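Local coordinates for major capsid protein P2 (PDB 2VVF) that forms the capsid shell of the marine, lipid-containing bacteriophage PM2 as a homotrimer of double jelly-roll subunits, at residues 184-190 and 239-245; 38-43 and 119-124; 165-171 and 259-263; 71-75 and 86-90; 206-212 and 220-226. The contacts are given in a common frame with arbitrary orientation. Numbering follows the deposited sequence.

Contact 1: 184-190 and 239-245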
# COMPACT_ATOMS: atom_id res chain seq x y z
N ALA A 184 -2.63 -8.57 29.55
CA ALA A 184 -2.90 -7.19 29.20
C ALA A 184 -1.74 -6.30 29.64
O ALA A 184 -0.97 -6.67 30.52
CB ALA A 184 -4.20 -6.72 29.83
N VAL A 185 -1.63 -5.14 29.01
CA VAL A 185 -0.56 -4.20 29.32
C VAL A 185 -1.09 -2.78 29.32
O VAL A 185 -2.05 -2.46 28.61
CB VAL A 185 0.64 -4.36 28.36
CG1 VAL A 185 1.72 -3.32 28.68
CG2 VAL A 185 1.20 -5.77 28.43
N GLU A 186 -0.46 -1.92 30.11
CA GLU A 186 -0.85 -0.53 30.20
C GLU A 186 0.41 0.32 30.11
O GLU A 186 1.42 0.01 30.74
CB GLU A 186 -1.57 -0.27 31.52
CG GLU A 186 -1.91 1.19 31.79
CD GLU A 186 -2.56 1.40 33.14
OE1 GLU A 186 -3.42 0.58 33.51
OE2 GLU A 186 -2.21 2.38 33.83
N PHE A 187 0.36 1.38 29.31
CA PHE A 187 1.51 2.26 29.17
C PHE A 187 1.17 3.68 29.59
O PHE A 187 0.15 4.23 29.17
CB PHE A 187 2.03 2.25 27.73
CG PHE A 187 3.20 3.17 27.50
CD1 PHE A 187 4.48 2.80 27.89
CD2 PHE A 187 3.01 4.41 26.91
CE1 PHE A 187 5.55 3.65 27.69
CE2 PHE A 187 4.08 5.26 26.70
CZ PHE A 187 5.35 4.88 27.09
N GLN A 188 2.01 4.28 30.42
CA GLN A 188 1.77 5.64 30.88
C GLN A 188 3.05 6.45 31.02
O GLN A 188 4.13 5.91 31.25
CB GLN A 188 1.00 5.64 32.19
CG GLN A 188 1.65 4.85 33.30
CD GLN A 188 0.94 5.02 34.63
OE1 GLN A 188 -0.07 4.38 34.89
NE2 GLN A 188 1.47 5.91 35.47
N ILE A 189 2.91 7.76 30.86
CA ILE A 189 4.03 8.68 30.99
C ILE A 189 3.59 9.84 31.87
O ILE A 189 2.70 10.60 31.50
CB ILE A 189 4.50 9.19 29.61
CG1 ILE A 189 4.98 8.02 28.74
CG2 ILE A 189 5.61 10.22 29.77
CD1 ILE A 189 5.25 8.40 27.30
N ASP A 190 4.20 9.95 33.04
CA ASP A 190 3.86 11.02 33.98
C ASP A 190 2.40 10.92 34.42
O ASP A 190 1.68 11.92 34.47
CB ASP A 190 4.12 12.39 33.35
CG ASP A 190 5.60 12.68 33.18
OD1 ASP A 190 6.41 12.08 33.92
OD2 ASP A 190 5.95 13.51 32.32
N ILE A 239 10.21 14.32 31.15
CA ILE A 239 9.37 13.21 31.58
C ILE A 239 9.87 12.70 32.93
O ILE A 239 11.06 12.43 33.10
CB ILE A 239 9.35 12.07 30.53
CG1 ILE A 239 8.51 12.48 29.32
CG2 ILE A 239 8.82 10.79 31.16
CD1 ILE A 239 8.61 11.51 28.16
N GLN A 240 8.96 12.58 33.88
CA GLN A 240 9.31 12.13 35.22
C GLN A 240 9.12 10.63 35.40
O GLN A 240 9.83 10.00 36.18
CB GLN A 240 8.49 12.89 36.27
CG GLN A 240 9.29 13.33 37.48
CD GLN A 240 10.20 14.51 37.18
OE1 GLN A 240 9.81 15.66 37.35
NE2 GLN A 240 11.41 14.22 36.71
N ASP A 241 8.14 10.07 34.70
CA ASP A 241 7.84 8.65 34.82
C ASP A 241 7.39 8.02 33.50
O ASP A 241 6.42 8.46 32.88
CB ASP A 241 6.79 8.42 35.91
CG ASP A 241 6.70 6.96 36.33
OD1 ASP A 241 7.69 6.44 36.89
OD2 ASP A 241 5.63 6.35 36.12
N LEU A 242 8.10 6.97 33.10
CA LEU A 242 7.78 6.21 31.89
C LEU A 242 7.53 4.80 32.41
O LEU A 242 8.48 4.07 32.72
CB LEU A 242 8.97 6.23 30.93
CG LEU A 242 8.73 5.84 29.47
CD1 LEU A 242 8.08 4.47 29.36
CD2 LEU A 242 7.91 6.90 28.75
N ARG A 243 6.27 4.45 32.59
CA ARG A 243 5.92 3.17 33.19
C ARG A 243 5.14 2.19 32.33
O ARG A 243 4.37 2.57 31.45
CB ARG A 243 5.17 3.41 34.51
CG ARG A 243 4.75 2.16 35.24
CD ARG A 243 4.27 2.52 36.63
NE ARG A 243 5.11 3.54 37.25
CZ ARG A 243 6.09 3.29 38.10
NH1 ARG A 243 6.36 2.04 38.45
NH2 ARG A 243 6.81 4.28 38.61
N LEU A 244 5.34 0.90 32.62
CA LEU A 244 4.67 -0.18 31.91
C LEU A 244 4.06 -1.11 32.95
O LEU A 244 4.77 -1.62 33.82
CB LEU A 244 5.68 -0.95 31.06
CG LEU A 244 5.26 -1.50 29.70
CD1 LEU A 244 4.79 -0.38 28.78
CD2 LEU A 244 6.42 -2.26 29.07
N LYS A 245 2.75 -1.31 32.89
CA LYS A 245 2.05 -2.19 33.83
C LYS A 245 1.63 -3.47 33.11
O LYS A 245 0.70 -3.46 32.30
CB LYS A 245 0.84 -1.49 34.43
CG LYS A 245 1.18 -0.36 35.38
CD LYS A 245 -0.04 0.10 36.16
CE LYS A 245 0.34 1.03 37.31
NZ LYS A 245 -0.20 2.40 37.12

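Contact 2: 38-43 and 119-124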
# COMPACT_ATOMS: atom_id res chain seq x y z
N GLY A 38 23.15 -24.01 5.94
CA GLY A 38 23.95 -24.88 6.79
C GLY A 38 23.91 -24.38 8.23
O GLY A 38 24.72 -24.79 9.07
N VAL A 39 22.97 -23.49 8.50
CA VAL A 39 22.81 -22.92 9.84
C VAL A 39 21.42 -22.28 9.95
O VAL A 39 20.88 -21.78 8.97
CB VAL A 39 23.91 -21.89 10.15
CG1 VAL A 39 23.79 -20.67 9.24
CG2 VAL A 39 23.86 -21.48 11.61
N THR A 40 20.86 -22.31 11.16
CA THR A 40 19.55 -21.72 11.40
C THR A 40 19.72 -20.28 11.90
O THR A 40 20.76 -19.93 12.45
CB THR A 40 18.71 -22.56 12.38
OG1 THR A 40 19.09 -22.26 13.73
CG2 THR A 40 18.91 -24.05 12.11
N PRO A 41 18.69 -19.47 11.69
CA PRO A 41 18.73 -18.08 12.13
C PRO A 41 18.97 -18.00 13.64
O PRO A 41 19.62 -17.08 14.13
CB PRO A 41 17.34 -17.56 11.79
CG PRO A 41 16.91 -18.40 10.64
CD PRO A 41 17.48 -19.76 10.90
N SER A 42 18.45 -18.99 14.36
CA SER A 42 18.60 -19.05 15.80
C SER A 42 20.02 -19.47 16.18
O SER A 42 20.44 -19.31 17.33
CB SER A 42 17.58 -20.01 16.42
OG SER A 42 16.45 -20.15 15.57
N GLN A 43 20.76 -20.00 15.21
CA GLN A 43 22.13 -20.43 15.44
C GLN A 43 23.12 -19.28 15.19
O GLN A 43 24.32 -19.43 15.42
CB GLN A 43 22.48 -21.65 14.58
CG GLN A 43 22.33 -22.97 15.32
CD GLN A 43 22.20 -24.16 14.39
OE1 GLN A 43 22.27 -24.02 13.17
NE2 GLN A 43 22.01 -25.34 14.96
N ASP A 119 27.91 -14.29 16.29
CA ASP A 119 28.58 -15.53 16.64
C ASP A 119 27.85 -16.72 16.02
O ASP A 119 26.62 -16.81 16.09
CB ASP A 119 28.65 -15.70 18.16
CG ASP A 119 29.20 -14.47 18.85
OD1 ASP A 119 30.12 -13.83 18.30
OD2 ASP A 119 28.70 -14.14 19.95
N ILE A 120 28.60 -17.64 15.43
CA ILE A 120 28.01 -18.83 14.83
C ILE A 120 27.99 -19.96 15.85
O ILE A 120 29.03 -20.34 16.40
CB ILE A 120 28.74 -19.25 13.54
CG1 ILE A 120 28.96 -18.04 12.63
CG2 ILE A 120 27.97 -20.34 12.81
CD1 ILE A 120 29.60 -18.39 11.30
N ASP A 121 26.80 -20.48 16.13
CA ASP A 121 26.66 -21.56 17.10
C ASP A 121 27.54 -22.75 16.75
O ASP A 121 27.84 -23.00 15.58
CB ASP A 121 25.20 -21.99 17.23
CG ASP A 121 24.96 -22.90 18.43
OD1 ASP A 121 25.00 -22.40 19.57
OD2 ASP A 121 24.75 -24.11 18.23
N GLU A 122 27.96 -23.49 17.77
CA GLU A 122 28.81 -24.65 17.60
C GLU A 122 28.09 -25.80 16.90
O GLU A 122 28.72 -26.63 16.23
CB GLU A 122 29.34 -25.13 18.95
CG GLU A 122 30.77 -25.62 18.93
CD GLU A 122 31.26 -26.04 20.30
OE1 GLU A 122 31.15 -25.23 21.24
OE2 GLU A 122 31.73 -27.19 20.44
N ALA A 123 26.77 -25.86 17.07
CA ALA A 123 25.96 -26.92 16.48
C ALA A 123 25.69 -26.71 14.99
O ALA A 123 25.13 -27.59 14.33
CB ALA A 123 24.66 -27.07 17.24
N ALA A 124 26.08 -25.56 14.46
CA ALA A 124 25.87 -25.25 13.05
C ALA A 124 26.36 -26.37 12.14
O ALA A 124 27.53 -26.75 12.19
CB ALA A 124 26.54 -23.93 12.69

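Contact 3: 165-171 and 259-263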
# COMPACT_ATOMS: atom_id res chain seq x y z
N PRO A 165 15.62 2.87 29.79
CA PRO A 165 16.46 4.00 29.44
C PRO A 165 15.67 5.09 28.71
O PRO A 165 14.86 4.79 27.84
CB PRO A 165 17.51 3.39 28.51
CG PRO A 165 17.58 1.96 28.92
CD PRO A 165 16.18 1.59 29.32
N ARG A 166 15.93 6.34 29.07
CA ARG A 166 15.24 7.47 28.45
C ARG A 166 16.22 8.48 27.88
O ARG A 166 16.26 9.63 28.32
CB ARG A 166 14.31 8.15 29.45
CG ARG A 166 13.06 7.35 29.79
CD ARG A 166 12.00 8.24 30.43
NE ARG A 166 11.86 7.97 31.86
CZ ARG A 166 12.11 8.86 32.82
NH1 ARG A 166 12.53 10.08 32.49
NH2 ARG A 166 11.95 8.54 34.09
N PRO A 167 17.01 8.06 26.90
CA PRO A 167 17.98 8.96 26.26
C PRO A 167 17.28 10.23 25.79
O PRO A 167 16.30 10.17 25.06
CB PRO A 167 18.49 8.14 25.07
CG PRO A 167 17.48 7.05 24.87
CD PRO A 167 16.96 6.75 26.23
N VAL A 168 17.79 11.37 26.24
CA VAL A 168 17.20 12.66 25.89
C VAL A 168 17.26 12.99 24.40
O VAL A 168 18.31 12.87 23.77
CB VAL A 168 17.80 13.80 26.74
CG1 VAL A 168 17.21 15.14 26.33
CG2 VAL A 168 17.55 13.53 28.23
N GLY A 169 16.13 13.43 23.85
CA GLY A 169 16.06 13.80 22.44
C GLY A 169 15.69 12.62 21.54
O GLY A 169 15.30 12.81 20.39
N TYR A 170 15.83 11.41 22.08
CA TYR A 170 15.51 10.21 21.32
C TYR A 170 14.01 9.91 21.37
O TYR A 170 13.27 10.54 22.13
CB TYR A 170 16.30 9.02 21.87
CG TYR A 170 17.76 9.04 21.50
CD1 TYR A 170 18.28 8.13 20.59
CD2 TYR A 170 18.63 9.98 22.05
CE1 TYR A 170 19.62 8.15 20.24
CE2 TYR A 170 19.97 10.01 21.71
CZ TYR A 170 20.46 9.09 20.80
OH TYR A 170 21.79 9.12 20.46
N ARG A 171 13.58 8.96 20.56
CA ARG A 171 12.18 8.57 20.51
C ARG A 171 12.05 7.06 20.66
O ARG A 171 13.03 6.33 20.54
CB ARG A 171 11.55 8.98 19.18
CG ARG A 171 11.59 10.47 18.89
CD ARG A 171 10.66 10.81 17.73
NE ARG A 171 10.20 12.20 17.79
CZ ARG A 171 8.95 12.56 18.09
NH1 ARG A 171 8.04 11.63 18.38
NH2 ARG A 171 8.62 13.84 18.11
N GLU A 259 12.60 -0.32 20.52
CA GLU A 259 13.10 0.26 19.28
C GLU A 259 13.25 1.77 19.44
O GLU A 259 12.28 2.51 19.32
CB GLU A 259 12.16 -0.05 18.12
CG GLU A 259 12.13 -1.51 17.71
CD GLU A 259 11.27 -1.76 16.49
OE1 GLU A 259 11.70 -1.41 15.37
OE2 GLU A 259 10.16 -2.30 16.65
N TYR A 260 14.46 2.21 19.75
CA TYR A 260 14.73 3.63 19.93
C TYR A 260 15.02 4.27 18.58
O TYR A 260 15.26 3.58 17.59
CB TYR A 260 15.93 3.84 20.86
CG TYR A 260 15.65 3.51 22.31
CD1 TYR A 260 15.06 4.44 23.15
CD2 TYR A 260 16.01 2.27 22.84
CE1 TYR A 260 14.82 4.15 24.48
CE2 TYR A 260 15.76 1.97 24.17
CZ TYR A 260 15.17 2.91 24.98
OH TYR A 260 14.93 2.61 26.30
N MET A 261 15.00 5.60 18.55
CA MET A 261 15.27 6.35 17.33
C MET A 261 15.91 7.69 17.70
O MET A 261 15.56 8.30 18.70
CB MET A 261 13.97 6.62 16.57
CG MET A 261 13.38 5.41 15.88
SD MET A 261 11.83 5.81 15.05
CE MET A 261 11.03 6.83 16.29
N GLY A 262 16.84 8.15 16.86
CA GLY A 262 17.51 9.42 17.10
C GLY A 262 18.69 9.59 16.15
O GLY A 262 19.08 8.65 15.47
N VAL A 263 19.22 10.80 16.08
CA VAL A 263 20.37 11.13 15.26
C VAL A 263 21.58 10.53 15.94
O VAL A 263 21.91 10.86 17.09
CB VAL A 263 20.54 12.67 15.08
CG1 VAL A 263 21.79 13.01 14.33
CG2 VAL A 263 19.30 13.30 14.44

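Contact 4: 71-75 and 86-90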
# COMPACT_ATOMS: atom_id res chain seq x y z
N ARG A 71 6.77 -8.85 11.29
CA ARG A 71 5.81 -7.97 11.96
C ARG A 71 5.28 -6.86 11.04
O ARG A 71 4.10 -6.51 11.11
CB ARG A 71 6.44 -7.35 13.21
CG ARG A 71 5.44 -7.03 14.30
CD ARG A 71 6.09 -6.27 15.43
NE ARG A 71 6.46 -4.92 15.04
CZ ARG A 71 5.59 -3.93 14.84
NH1 ARG A 71 4.29 -4.14 15.00
NH2 ARG A 71 6.02 -2.73 14.49
N HIS A 72 6.16 -6.31 10.21
CA HIS A 72 5.78 -5.24 9.29
C HIS A 72 5.25 -5.82 7.99
O HIS A 72 4.93 -5.08 7.06
CB HIS A 72 6.97 -4.33 9.01
CG HIS A 72 7.42 -3.54 10.19
ND1 HIS A 72 6.68 -2.50 10.71
CD2 HIS A 72 8.53 -3.63 10.96
CE1 HIS A 72 7.32 -1.98 11.74
NE2 HIS A 72 8.45 -2.65 11.91
N LYS A 73 5.17 -7.15 7.93
CA LYS A 73 4.70 -7.85 6.74
C LYS A 73 5.62 -7.62 5.55
O LYS A 73 5.16 -7.47 4.42
CB LYS A 73 3.27 -7.43 6.40
CG LYS A 73 2.23 -7.91 7.41
CD LYS A 73 1.00 -8.44 6.71
CE LYS A 73 -0.01 -8.98 7.71
NZ LYS A 73 -1.40 -8.63 7.33
N ARG A 74 6.92 -7.58 5.82
CA ARG A 74 7.90 -7.40 4.76
C ARG A 74 8.15 -8.76 4.11
O ARG A 74 7.89 -9.80 4.71
CB ARG A 74 9.21 -6.84 5.32
CG ARG A 74 9.11 -5.43 5.86
CD ARG A 74 10.27 -5.12 6.79
NE ARG A 74 10.27 -3.73 7.24
CZ ARG A 74 11.02 -3.27 8.23
NH1 ARG A 74 11.84 -4.09 8.88
NH2 ARG A 74 10.95 -1.99 8.58
N LYS A 75 8.64 -8.75 2.87
CA LYS A 75 8.90 -9.99 2.15
C LYS A 75 9.89 -10.89 2.88
O LYS A 75 11.03 -10.50 3.13
CB LYS A 75 9.40 -9.70 0.73
CG LYS A 75 9.62 -10.94 -0.12
CD LYS A 75 8.44 -11.88 -0.05
CE LYS A 75 8.72 -13.16 -0.82
NZ LYS A 75 7.72 -14.22 -0.52
N VAL A 86 16.32 1.41 5.90
CA VAL A 86 15.28 2.28 5.39
C VAL A 86 13.96 1.62 5.79
O VAL A 86 13.76 0.43 5.54
CB VAL A 86 15.38 2.42 3.86
CG1 VAL A 86 14.07 2.92 3.28
CG2 VAL A 86 16.53 3.35 3.48
N ARG A 87 13.09 2.38 6.44
CA ARG A 87 11.80 1.84 6.88
C ARG A 87 10.71 2.09 5.85
O ARG A 87 10.21 3.20 5.70
CB ARG A 87 11.42 2.42 8.25
CG ARG A 87 12.48 2.17 9.32
CD ARG A 87 12.02 2.63 10.69
NE ARG A 87 10.92 1.82 11.20
CZ ARG A 87 10.97 1.09 12.30
NH1 ARG A 87 12.08 1.06 13.03
NH2 ARG A 87 9.91 0.39 12.69
N PRO A 88 10.36 1.03 5.12
CA PRO A 88 9.37 1.10 4.05
C PRO A 88 7.95 1.49 4.48
O PRO A 88 7.15 1.92 3.66
CB PRO A 88 9.36 -0.33 3.48
CG PRO A 88 10.63 -0.97 3.99
CD PRO A 88 10.88 -0.33 5.31
N GLU A 89 7.65 1.31 5.76
CA GLU A 89 6.32 1.61 6.28
C GLU A 89 6.13 3.08 6.65
O GLU A 89 5.02 3.51 6.97
CB GLU A 89 6.01 0.72 7.48
CG GLU A 89 6.11 -0.77 7.20
CD GLU A 89 7.54 -1.26 7.14
OE1 GLU A 89 8.43 -0.58 7.70
OE2 GLU A 89 7.78 -2.33 6.55
N MET A 90 7.22 3.84 6.62
CA MET A 90 7.17 5.26 6.97
C MET A 90 6.27 6.08 6.06
O MET A 90 6.24 5.87 4.84
CB MET A 90 8.58 5.85 7.00
CG MET A 90 9.51 5.22 8.02
SD MET A 90 8.73 4.95 9.62
CE MET A 90 8.54 6.63 10.19
O HOH W 1 8.40 -1.33 14.78

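Contact 5: 206-212 and 220-226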
# COMPACT_ATOMS: atom_id res chain seq x y z
N ILE A 206 -5.79 -4.19 16.99
CA ILE A 206 -5.38 -2.88 16.50
C ILE A 206 -4.12 -3.01 15.64
O ILE A 206 -3.99 -2.35 14.61
CB ILE A 206 -5.18 -1.88 17.65
CG1 ILE A 206 -6.47 -1.72 18.45
CG2 ILE A 206 -4.72 -0.54 17.11
CD1 ILE A 206 -6.29 -1.04 19.79
N LEU A 207 -3.20 -3.87 16.07
CA LEU A 207 -1.97 -4.10 15.33
C LEU A 207 -2.29 -4.59 13.92
O LEU A 207 -1.84 -4.00 12.94
CB LEU A 207 -1.09 -5.14 16.05
CG LEU A 207 -0.32 -4.68 17.29
CD1 LEU A 207 0.29 -5.88 17.99
CD2 LEU A 207 0.75 -3.67 16.93
N GLU A 208 -3.07 -5.66 13.84
CA GLU A 208 -3.46 -6.23 12.55
C GLU A 208 -4.25 -5.21 11.73
O GLU A 208 -4.22 -5.23 10.50
CB GLU A 208 -4.31 -7.48 12.76
CG GLU A 208 -3.57 -8.63 13.43
CD GLU A 208 -4.45 -9.85 13.63
OE1 GLU A 208 -5.52 -9.71 14.26
OE2 GLU A 208 -4.08 -10.94 13.15
N GLN A 209 -4.97 -4.33 12.43
CA GLN A 209 -5.77 -3.31 11.78
C GLN A 209 -4.90 -2.36 10.96
O GLN A 209 -5.39 -1.67 10.06
CB GLN A 209 -6.55 -2.51 12.84
CG GLN A 209 -7.78 -1.80 12.31
CD GLN A 209 -8.36 -0.84 13.33
OE1 GLN A 209 -7.95 0.32 13.40
NE2 GLN A 209 -9.29 -1.32 14.13
N TYR A 210 -3.61 -2.34 11.27
CA TYR A 210 -2.67 -1.47 10.57
C TYR A 210 -1.68 -2.21 9.68
O TYR A 210 -0.61 -1.69 9.35
CB TYR A 210 -1.97 -0.52 11.54
CG TYR A 210 -2.89 0.52 12.11
CD1 TYR A 210 -3.08 1.74 11.47
CD2 TYR A 210 -3.64 0.26 13.25
CE1 TYR A 210 -3.95 2.68 11.97
CE2 TYR A 210 -4.52 1.20 13.76
CZ TYR A 210 -4.67 2.41 13.11
OH TYR A 210 -5.54 3.35 13.61
N GLY A 211 -2.05 -3.42 9.27
CA GLY A 211 -1.22 -4.23 8.37
C GLY A 211 -0.04 -4.92 9.04
O GLY A 211 0.87 -5.40 8.35
N LYS A 212 -0.04 -4.98 10.37
CA LYS A 212 1.04 -5.63 11.10
C LYS A 212 0.69 -7.07 11.43
O LYS A 212 -0.49 -7.43 11.54
CB LYS A 212 1.37 -4.87 12.39
CG LYS A 212 1.57 -3.38 12.21
CD LYS A 212 2.85 -3.08 11.45
CE LYS A 212 2.99 -1.59 11.18
NZ LYS A 212 3.99 -1.30 10.12
N THR A 220 3.16 -6.44 21.52
CA THR A 220 3.76 -5.28 20.87
C THR A 220 2.99 -3.99 21.09
O THR A 220 1.78 -3.92 20.88
CB THR A 220 3.98 -5.54 19.36
OG1 THR A 220 4.98 -6.55 19.18
CG2 THR A 220 4.42 -4.26 18.66
N ILE A 221 3.72 -2.96 21.51
CA ILE A 221 3.15 -1.64 21.71
C ILE A 221 3.71 -0.73 20.63
O ILE A 221 4.76 -0.10 20.81
CB ILE A 221 3.45 -1.08 23.12
CG1 ILE A 221 2.66 -1.86 24.18
CG2 ILE A 221 3.13 0.40 23.18
CD1 ILE A 221 3.03 -1.48 25.60
N ASP A 222 3.05 -0.73 19.48
CA ASP A 222 3.47 0.05 18.32
C ASP A 222 3.05 1.51 18.44
O ASP A 222 1.86 1.82 18.48
CB ASP A 222 2.88 -0.56 17.05
CG ASP A 222 3.75 -0.32 15.83
OD1 ASP A 222 4.39 0.75 15.75
OD2 ASP A 222 3.78 -1.20 14.95
N PHE A 223 4.03 2.41 18.50
CA PHE A 223 3.75 3.84 18.61
C PHE A 223 3.78 4.52 17.24
O PHE A 223 3.63 5.73 17.14
CB PHE A 223 4.77 4.51 19.53
CG PHE A 223 4.71 4.04 20.96
CD1 PHE A 223 3.59 4.30 21.74
CD2 PHE A 223 5.77 3.36 21.53
CE1 PHE A 223 3.54 3.87 23.06
CE2 PHE A 223 5.72 2.93 22.84
CZ PHE A 223 4.60 3.19 23.61
N MET A 224 3.97 3.72 16.19
CA MET A 224 4.02 4.25 14.83
C MET A 224 3.13 3.45 13.89
O MET A 224 3.50 3.18 12.75
CB MET A 224 5.46 4.24 14.30
CG MET A 224 6.39 5.23 14.98
SD MET A 224 7.87 5.57 14.01
CE MET A 224 8.34 3.90 13.54
N LEU A 225 1.95 3.08 14.39
CA LEU A 225 1.00 2.29 13.61
C LEU A 225 0.63 2.92 12.27
O LEU A 225 0.44 2.22 11.27
CB LEU A 225 -0.25 1.98 14.44
CG LEU A 225 -0.09 0.91 15.51
CD1 LEU A 225 -1.23 0.97 16.52
CD2 LEU A 225 0.01 -0.48 14.89
N GLU A 226 0.53 4.25 12.24
CA GLU A 226 0.18 4.97 11.02
C GLU A 226 1.38 5.19 10.11
O GLU A 226 1.23 5.59 8.96
CB GLU A 226 -0.45 6.32 11.36
CG GLU A 226 -1.81 6.24 12.02
CD GLU A 226 -2.36 7.61 12.34
OE1 GLU A 226 -1.86 8.26 13.28
OE2 GLU A 226 -3.28 8.06 11.61

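Contact 1: 184-190 and 239-245
One carboxylate oxygen, D190 OD1, takes two backbone amides of the partner segment at once: Q240 N at 2.6 Å from D190 OD1 and D241 N at 2.8 Å from D190 OD1. D190 has just left its strand with phi of 62°, and its own N donates to D241 O at 2.7 Å, so the end of the pairing is tied by side chain and backbone together. The rest is an antiparallel pair in the four-stranded sheet of the C-terminal jelly roll, where strand 242-248 lies between 157-161 and 182-189. E186 with K245 and Q188 with R243 are the hydrogen-bonded pairs; F187 with L244 and I189 with L242 are the non-hydrogen-bonded ones. The axes of 184-189 and 242-245 approach to 4.7 Å at 167°. F187, I189, L242 and L244 make an apolar face that packs on strands 218-222 and 233-234; the F187 ring meets that of F223 there, and M1 of the second subunit also packs on F187. L244 CD1 sits at the edge of the F187 ring, 3.3 Å from F187 CD1. The other face is polar. R243 bridges to D241 and, through NH1, to E160, while K245 NZ gives a hydrogen bond to Q188 OE1 at 3.0 Å and stands at a long 3.9 Å from E186 OE2.

Contact 2: 38-43 and 119-124
Q43 carries most of this contact. Its side chain, with chi1 at -97° between wells and chi2 t, lies back along its own loop so that OE1 accepts from T40 N at 3.0 Å from Q43 OE1. That leaves the aliphatic part facing the other segment, with Q43 CG 3.6 Å from D121 CB. D121 is t at chi1, which brings its OD2 within 2.9 Å of A123 N: an Asx turn, built into the type I turn from D121 to A124. V39, in the p rotamer, places CG2 3.8 Å from A124 CB and 4.4 Å from I120 CG2. A single hydrogen bond crosses, D121 N to Q43 O at 2.8 Å, just past the end of strand 114-120. In the N-terminal jelly roll that strand pairs with 44-51, which starts right after Q43, so the bond carries the sheet pairing on to the loop. The side-chain hydrogen bonds of Q43 and D121 thus stay within their own loops, and one backbone bond and a modest apolar patch join the two.

Contact 3: 165-171 and 259-263
The Y260 ring reaches across to the 165-171 loop and packs on its prolines: P167 CD lies 3.8 Å from Y260 CE1, and P165 CB is 4.3 Å from Y260 CZ. At the ring's tip the hydroxyl donates to the main chain, Y260 OH to P165 O at 2.7 Å, which ties the backbone of the loop to the end of a side chain from strand 252-263. Past P167 the chain reverses in a type II turn, P167 to Y170, with G169 at phi 90°. It then enters strand 171-178, which pairs antiparallel with 252-263 in the antiparallel sheet of the C-terminal jelly roll. R171 and M261 form the first hydrogen-bonded pair: R171 N to M261 O at 2.8 Å and M261 N to R171 O at 2.9 Å. On their shared side M261 CE packs 3.6 Å from R171 CB, while the guanidinium of R171 goes on to S232. One residue earlier, Y170 lies against G262, with Y170 CD1 3.8 Å from G262 CA. A CB on G262 would clash with that ring. On the far side of 252-263, strand 143-154 continues the sheet, and its W143 touches M261 and V263.

Contact 4: 71-75 and 86-90
V86 opens the second segment with its CB turned away from 71-75, bonding instead through its backbone to E30. R87 follows, and its long side chain does the reaching: R87 NH2 comes 3.5 Å from H72 NE2 at an angle too poor for a hydrogen bond, and a water bridges the arginines, accepting from R71 NH2 at 2.8 Å and, weakly, from R87 NH2 at 3.1 Å. P88 is next, its CB directed toward 71-75 and its CD 3.7 Å from R74 NH2. E89 makes the main link, a two-pronged salt bridge in which R74 NE donates to E89 OE2 at 2.9 Å and R74 NH2 to E89 OE1 at 3.0 Å. The same carboxylate lies against H72, E89 OE1 over one face of the imidazole and E89 OE2 3.3 Å from H72 CB. M90 closes the type I turn that began at R87, with M90 N bonded to R87 O at 3.2 Å. Opposite, K73 takes positive phi in the Schellman motif that ends helix 63-71. The bridge therefore joins the end of that helix to the loop between strand 80-84 and helix 97-102, close to the C-terminal jelly roll, where H72 meets K212 and R71 pairs with D222.

Contact 5: 206-212 and 220-226
I206, near the end of helix 200-209, starts the contact with CG2 3.8 Å from L225 CD1. L207 comes next and reaches further: its CD2 is 3.8 Å from D222 CB and 3.9 Å from L225 CD2, while its CD1 lies 4.0 Å from T220 CB. Past E208 and Q209, Y210 turns its ring onto L225 in a CH-pi contact, L225 CB standing 4.0 Å from the ring centroid and 18° off its normal. G211, at positive phi, is the C-prime residue of a Schellman motif, with K212 N bonded to L207 O at 3.3 Å and G211 N to E208 O at 3.1 Å. K212 then packs its CG 4.2 Å from L225 CD2 and sends NZ to H72. No hydrogen bond crosses; L225 is the apolar centre. The helix end thus packs on the chain leaving strand 218-222, which pairs with 171-178. Helix 63-71 touches L207, K212 and T220 through R71, and the second subunit is close by: its R2 and Q134 bond Y210 OH, and its R102 bridges to E226.

How the contacts relate
The five contacts sample both jelly rolls of one subunit. Contacts 1, 3 and 5 belong to the C-terminal one, contacts 2 and 4 to the N-terminal one. Contact 4 and contact 5 meet across the junction, centres 12 Å apart, through a salt bridge from R71 NH2 to D222 OD2 at 2.7 Å. R87 of contact 4 also makes a weak, long ion pair with E259 of contact 3. Within the C-terminal half, F187 CE2 of contact 1 is 3.8 Å from F223 CZ of contact 5, and R166 NH1 of contact 3 lies 2.8 Å from I239 O. Contact 2 stands apart, its centre 37 Å from that of contact 1. The bound calcium is about 8 Å from the V263 side chain and about 10 Å from that of R87.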